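Local coordinates for protein putative protease I (Bacteroides thetaiotaomicron VPI-5482, PDB 3CNE) that binds flavin derivatives such as lumichrome, riboflavin, FMN and FAD as a homodimer, and may serve as a flavin store, at residues 144-147 against 148-151. Residues are numbered along the deposited sequence; the frame is centred on the assembly and turned at random.
Sequences TDEK and SEID
The carboxylate of E149 is held between T144 and E146, with its OE2 corner doing most of the touching. Over one face sits the T144 methyl, CG2, 3.4 Å from OE2; from the other side of the plane the aliphatic stem of E146 comes in obliquely at the same oxygen, its CG 3.1 Å from E149 OE2, a tight approach. At the edge the T144 hydroxyl donates a short hydrogen bond, OG1 to E149 OE2 at 2.6 Å, reaching the oxygen from its anti side and 20° out of plane. E149 can meet it because its chain folds back at chi2 (-67°), turning the acid toward the preceding loop. T144 places OG1 between its own N and carbonyl carbon (chi1 73°), where the oxygen also accepts from E146 N, 3.3 Å from T144 OG1, and closes an ST turn.

The link ties the loop leaving strand 142-144 to strand 148-151, one of the two edge strands of the main sheet within this chain, at the surface of this DJ-1/PfpI fold. S148 turns its hydroxyl to T165, and the side chain of K147 lies about 7 Å from the bound FMN. A valine in place of T144 would probably leave E149 OE2 without its donor and E146 N without its side-chain acceptor, loosening the turn.

The E146 carboxylate bends off, its OE1 5.3 Å from E149 OE2, which probably limits repulsion between the two acids. By donating to E149 and accepting from E146 N, one neutral hydroxyl couples a side chain that is probably anionic to the backbone of the turn.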
# COMPACT_ATOMS: atom_id res chain seq x y z
N THR A 144 -23.80 6.56 5.25
CA THR A 144 -23.96 7.62 4.25
C THR A 144 -23.32 7.21 2.93
O THR A 144 -22.67 6.16 2.84
CB THR A 144 -23.41 8.98 4.75
OG1 THR A 144 -21.99 8.96 4.76
CG2 THR A 144 -23.92 9.32 6.17
N ASP A 145 -23.53 8.02 1.90
CA ASP A 145 -22.88 7.85 0.60
C ASP A 145 -21.59 8.67 0.51
O ASP A 145 -20.96 8.72 -0.54
CB ASP A 145 -23.81 8.27 -0.55
CG ASP A 145 -25.06 7.39 -0.66
OD1 ASP A 145 -25.02 6.19 -0.31
OD2 ASP A 145 -26.08 7.94 -1.14
N GLU A 146 -21.21 9.32 1.60
CA GLU A 146 -20.01 10.16 1.62
C GLU A 146 -18.72 9.35 1.48
O GLU A 146 -18.71 8.15 1.78
CB GLU A 146 -19.96 11.04 2.88
CG GLU A 146 -21.06 12.09 2.94
CD GLU A 146 -21.17 12.87 1.64
OE1 GLU A 146 -20.23 13.63 1.33
OE2 GLU A 146 -22.20 12.72 0.94
N LYS A 147 -17.66 10.04 1.05
CA LYS A 147 -16.35 9.46 0.80
C LYS A 147 -15.69 9.04 2.10
O LYS A 147 -14.95 8.05 2.15
CB LYS A 147 -15.43 10.45 0.07
CG LYS A 147 -15.69 10.62 -1.42
CD LYS A 147 -14.68 11.58 -2.04
CE LYS A 147 -15.04 12.00 -3.45
NZ LYS A 147 -14.55 11.01 -4.44
N SER A 148 -15.93 9.83 3.15
CA SER A 148 -15.55 9.48 4.51
C SER A 148 -16.49 10.19 5.46
O SER A 148 -17.20 11.11 5.06
CB SER A 148 -14.09 9.83 4.80
OG SER A 148 -13.77 11.18 4.49
N GLU A 149 -16.51 9.72 6.71
CA GLU A 149 -17.34 10.27 7.78
C GLU A 149 -16.52 10.28 9.05
O GLU A 149 -15.86 9.29 9.39
CB GLU A 149 -18.60 9.42 8.02
CG GLU A 149 -19.68 9.54 6.93
CD GLU A 149 -20.35 10.93 6.85
OE1 GLU A 149 -20.15 11.78 7.73
OE2 GLU A 149 -21.10 11.16 5.89
N ILE A 150 -16.56 11.42 9.73
CA ILE A 150 -16.01 11.52 11.06
C ILE A 150 -17.17 11.89 11.97
O ILE A 150 -17.79 12.93 11.81
CB ILE A 150 -14.82 12.54 11.12
CG1 ILE A 150 -13.66 12.01 10.27
CG2 ILE A 150 -14.37 12.78 12.57
CD1 ILE A 150 -12.52 13.00 10.09
N ASP A 151 -17.48 10.99 12.89
CA ASP A 151 -18.58 11.17 13.79
C ASP A 151 -18.20 10.57 15.13
O ASP A 151 -18.13 9.34 15.29
CB ASP A 151 -19.89 10.56 13.25
CG ASP A 151 -21.12 11.06 14.02
OD1 ASP A 151 -20.93 11.92 14.90
OD2 ASP A 151 -22.26 10.62 13.76